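Local atomic coordinates of alginate lyase (Bacteroides ovatus, PDB entry 3NNB), a protein that probably cleaves the polysaccharide alginate by beta-elimination. Residues F135-L146 and G194-W205. Residues are numbered along the deposited sequence; the frame is centred on the assembly and turned at random.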
# COMPACT_ATOMS: atom_id res chain seq x y z
N PHE A 135 -18.27 0.26 -1.28
CA PHE A 135 -18.22 1.38 -2.19
C PHE A 135 -19.51 1.84 -2.87
O PHE A 135 -19.59 3.02 -3.24
CB PHE A 135 -17.23 1.10 -3.33
CG PHE A 135 -15.80 0.99 -2.90
CD1 PHE A 135 -15.01 2.13 -2.68
CD2 PHE A 135 -15.20 -0.27 -2.73
CE1 PHE A 135 -13.70 2.03 -2.29
CE2 PHE A 135 -13.88 -0.36 -2.30
CZ PHE A 135 -13.12 0.79 -2.12
N LEU A 136 -20.43 0.93 -3.19
CA LEU A 136 -21.52 1.20 -4.16
C LEU A 136 -22.91 1.21 -3.57
O LEU A 136 -23.76 1.97 -4.07
CB LEU A 136 -21.47 0.23 -5.34
CG LEU A 136 -20.08 0.12 -6.02
CD1 LEU A 136 -20.13 -0.95 -7.15
CD2 LEU A 136 -19.63 1.48 -6.55
N ASP A 137 -23.17 0.40 -2.55
CA ASP A 137 -24.53 0.26 -2.01
C ASP A 137 -24.85 1.54 -1.21
O ASP A 137 -24.07 1.96 -0.33
CB ASP A 137 -24.62 -0.92 -1.05
CG ASP A 137 -24.56 -2.30 -1.74
OD1 ASP A 137 -24.72 -2.38 -2.97
OD2 ASP A 137 -24.32 -3.30 -0.97
N ALA A 138 -26.01 2.14 -1.48
CA ALA A 138 -26.39 3.39 -0.82
C ALA A 138 -26.42 3.27 0.68
O ALA A 138 -26.07 4.23 1.38
CB ALA A 138 -27.80 3.89 -1.34
N LYS A 139 -26.86 2.13 1.20
CA LYS A 139 -27.05 1.97 2.63
C LYS A 139 -25.73 1.93 3.39
O LYS A 139 -25.71 2.20 4.59
CB LYS A 139 -27.88 0.71 2.95
CG LYS A 139 -29.37 0.87 2.62
CD LYS A 139 -30.17 -0.35 3.11
CE LYS A 139 -31.49 -0.54 2.35
NZ LYS A 139 -32.18 -1.83 2.77
N THR A 140 -24.66 1.53 2.73
CA THR A 140 -23.43 1.19 3.46
C THR A 140 -22.14 1.84 2.90
O THR A 140 -21.07 1.73 3.50
CB THR A 140 -23.17 -0.31 3.52
OG1 THR A 140 -23.15 -0.87 2.19
CG2 THR A 140 -24.20 -1.03 4.41
N LYS A 141 -22.23 2.56 1.79
CA LYS A 141 -21.01 2.94 1.10
C LYS A 141 -20.18 4.02 1.80
O LYS A 141 -20.70 4.88 2.53
CB LYS A 141 -21.29 3.42 -0.31
CG LYS A 141 -22.04 4.73 -0.36
CD LYS A 141 -22.28 5.13 -1.79
CE LYS A 141 -23.13 6.37 -1.89
NZ LYS A 141 -23.58 6.52 -3.31
N MSE A 142 -18.89 3.94 1.56
CA MSE A 142 -17.94 4.95 2.02
C MSE A 142 -17.92 6.12 1.03
O MSE A 142 -17.75 5.92 -0.15
CB MSE A 142 -16.55 4.36 2.17
CG MSE A 142 -15.49 5.37 2.55
SE MSE A 142 -13.72 4.61 2.69
CE MSE A 142 -12.69 6.19 2.26
N ASN A 143 -18.09 7.34 1.53
CA ASN A 143 -17.92 8.53 0.68
C ASN A 143 -16.49 8.64 0.17
O ASN A 143 -15.55 8.27 0.87
CB ASN A 143 -18.39 9.78 1.40
CG ASN A 143 -19.86 9.75 1.70
OD1 ASN A 143 -20.65 9.19 0.94
ND2 ASN A 143 -20.25 10.37 2.82
N PRO A 144 -16.31 9.17 -1.05
CA PRO A 144 -14.97 9.17 -1.65
C PRO A 144 -14.11 10.38 -1.22
O PRO A 144 -13.77 11.24 -2.03
CB PRO A 144 -15.26 9.18 -3.16
CG PRO A 144 -16.53 9.90 -3.24
CD PRO A 144 -17.35 9.49 -2.06
N HIS A 145 -13.75 10.40 0.07
CA HIS A 145 -12.85 11.39 0.66
C HIS A 145 -12.37 10.89 2.01
O HIS A 145 -12.95 9.99 2.59
CB HIS A 145 -13.54 12.73 0.84
CG HIS A 145 -14.61 12.73 1.88
ND1 HIS A 145 -14.33 12.94 3.23
CD2 HIS A 145 -15.94 12.54 1.79
CE1 HIS A 145 -15.46 12.89 3.91
NE2 HIS A 145 -16.44 12.64 3.06
N LEU A 146 -11.29 11.49 2.49
CA LEU A 146 -10.72 11.15 3.78
C LEU A 146 -10.55 12.42 4.64
O LEU A 146 -9.57 12.60 5.35
CB LEU A 146 -9.38 10.38 3.59
CG LEU A 146 -9.57 8.90 3.21
CD1 LEU A 146 -9.65 8.81 1.70
CD2 LEU A 146 -8.44 8.05 3.72
N GLY A 194 -19.00 1.94 -11.60
CA GLY A 194 -19.18 2.44 -10.25
C GLY A 194 -17.86 2.62 -9.52
O GLY A 194 -17.66 3.64 -8.83
N MSE A 195 -16.96 1.66 -9.67
CA MSE A 195 -15.64 1.75 -9.06
C MSE A 195 -14.79 2.89 -9.66
O MSE A 195 -14.11 3.65 -8.95
CB MSE A 195 -14.92 0.40 -9.17
CG MSE A 195 -15.55 -0.69 -8.30
SE MSE A 195 -15.79 -0.26 -6.44
CE MSE A 195 -13.99 0.36 -6.04
N LYS A 196 -14.80 3.01 -10.99
CA LYS A 196 -14.06 4.11 -11.63
C LYS A 196 -14.64 5.47 -11.21
O LYS A 196 -13.89 6.42 -11.02
CB LYS A 196 -14.08 3.95 -13.14
CG LYS A 196 -13.23 2.79 -13.60
CD LYS A 196 -13.34 2.53 -15.11
CE LYS A 196 -12.59 3.55 -15.96
NZ LYS A 196 -13.33 4.83 -16.09
N GLU A 197 -15.96 5.56 -11.06
CA GLU A 197 -16.60 6.81 -10.62
C GLU A 197 -16.20 7.16 -9.18
O GLU A 197 -15.93 8.30 -8.87
CB GLU A 197 -18.13 6.75 -10.77
CG GLU A 197 -18.58 6.91 -12.23
CD GLU A 197 -20.09 6.84 -12.44
OE1 GLU A 197 -20.83 6.59 -11.48
OE2 GLU A 197 -20.53 7.04 -13.59
N TRP A 198 -16.15 6.15 -8.30
CA TRP A 198 -15.68 6.38 -6.92
C TRP A 198 -14.25 6.92 -6.90
O TRP A 198 -13.97 7.94 -6.26
CB TRP A 198 -15.80 5.11 -6.08
CG TRP A 198 -15.64 5.34 -4.61
CD1 TRP A 198 -16.67 5.47 -3.71
CD2 TRP A 198 -14.43 5.39 -3.85
NE1 TRP A 198 -16.17 5.65 -2.46
CE2 TRP A 198 -14.81 5.60 -2.51
CE3 TRP A 198 -13.09 5.26 -4.16
CZ2 TRP A 198 -13.89 5.71 -1.49
CZ3 TRP A 198 -12.17 5.37 -3.15
CH2 TRP A 198 -12.59 5.59 -1.82
N PHE A 199 -13.34 6.26 -7.64
CA PHE A 199 -11.95 6.68 -7.66
C PHE A 199 -11.82 8.04 -8.36
O PHE A 199 -10.93 8.79 -8.05
CB PHE A 199 -11.04 5.61 -8.29
CG PHE A 199 -10.60 4.57 -7.30
CD1 PHE A 199 -9.53 4.84 -6.43
CD2 PHE A 199 -11.31 3.36 -7.14
CE1 PHE A 199 -9.16 3.94 -5.48
CE2 PHE A 199 -10.92 2.47 -6.17
CZ PHE A 199 -9.84 2.75 -5.33
N THR A 200 -12.69 8.35 -9.32
CA THR A 200 -12.64 9.67 -10.01
C THR A 200 -12.93 10.76 -8.98
O THR A 200 -12.24 11.77 -8.93
CB THR A 200 -13.64 9.74 -11.17
OG1 THR A 200 -13.27 8.82 -12.22
CG2 THR A 200 -13.74 11.15 -11.71
N GLN A 201 -13.96 10.53 -8.15
CA GLN A 201 -14.31 11.44 -7.09
C GLN A 201 -13.24 11.57 -6.03
O GLN A 201 -12.91 12.65 -5.57
CB GLN A 201 -15.62 11.08 -6.47
CG GLN A 201 -16.78 11.36 -7.38
CD GLN A 201 -18.10 10.97 -6.70
OE1 GLN A 201 -18.48 9.82 -6.69
NE2 GLN A 201 -18.76 11.93 -6.10
N LEU A 202 -12.64 10.46 -5.65
CA LEU A 202 -11.50 10.51 -4.74
C LEU A 202 -10.35 11.36 -5.27
O LEU A 202 -9.80 12.18 -4.55
CB LEU A 202 -11.00 9.10 -4.43
CG LEU A 202 -9.81 9.03 -3.47
CD1 LEU A 202 -10.17 9.56 -2.04
CD2 LEU A 202 -9.17 7.66 -3.42
N VAL A 203 -9.97 11.16 -6.53
CA VAL A 203 -8.92 11.94 -7.18
C VAL A 203 -9.25 13.44 -7.23
O VAL A 203 -8.37 14.27 -6.89
CB VAL A 203 -8.53 11.41 -8.57
CG1 VAL A 203 -7.54 12.45 -9.29
CG2 VAL A 203 -7.86 9.98 -8.45
N GLU A 204 -10.50 13.77 -7.53
CA GLU A 204 -10.96 15.16 -7.43
C GLU A 204 -10.77 15.72 -6.03
O GLU A 204 -10.33 16.86 -5.88
CB GLU A 204 -12.43 15.26 -7.85
CG GLU A 204 -12.58 15.12 -9.36
CD GLU A 204 -14.02 15.11 -9.81
OE1 GLU A 204 -14.94 14.91 -9.01
OE2 GLU A 204 -14.21 15.29 -11.02
N TRP A 205 -11.13 14.95 -5.01
CA TRP A 205 -10.94 15.39 -3.65
C TRP A 205 -9.45 15.54 -3.35
O TRP A 205 -9.05 16.51 -2.67
CB TRP A 205 -11.60 14.38 -2.70
CG TRP A 205 -11.43 14.73 -1.27
CD1 TRP A 205 -12.15 15.65 -0.56
CD2 TRP A 205 -10.44 14.22 -0.39
NE1 TRP A 205 -11.67 15.72 0.73
CE2 TRP A 205 -10.62 14.87 0.87
CE3 TRP A 205 -9.39 13.30 -0.52
CZ2 TRP A 205 -9.79 14.62 1.95
CZ3 TRP A 205 -8.59 13.04 0.56
CH2 TRP A 205 -8.79 13.71 1.79
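Trp198 is wedged between Phe135 and Pro144, and the two opposite faces of its indole are used differently. On one, Phe135 presents the CD1–CE1 edge in a T-shaped (edge-to-face) pair, with the Phe135 ring and the six-membered ring of Trp198 having centroids 4.7 Å apart and planes at 82°. On the other, Pro144 CB makes a CH-pi contact 3.7 Å from the centroid of the Trp198 five-membered ring. At the rim, Trp198 NE1 donates to Met142 O at 2.8 Å; the N-H...O angle of 175° and an acceptor lying in the indole plane show a nearly straight bond that fixes the ring's rotation. With CG anti to the backbone N (chi1 -167°), Trp198 extends from its helix into this slot. A leucine in its place would probably leave Met142 O without this donor and open a gap between Phe135 and Pro144.

A second layer holds the flanking groups. Met195, a selenomethionine bent at chi2 and chi3, sets its methyl CE over the Phe135 face in a CH-pi contact 3.6 Å from the centroid, while its SE, 4.3 Å from the same centroid, approaches obliquely as a Met-aromatic contact. Farther along, His145 CB sits over the five-membered ring of Trp205, 3.4 Å from its centroid, while the imidazole NE2 is hydrogen-bonded to Asp62. Pro144, centre of an inverse gamma turn, also rests CG on Gln201 CB.

Phe171 and Met174 of helix 171-180 back Trp198 and Phe135 respectively. Aromatic and proline contacts thus pack the end of helix 121-136 and its following loop against helix 189-208, consistent with the (alpha/alpha) toroid expected of the six-hairpin clan.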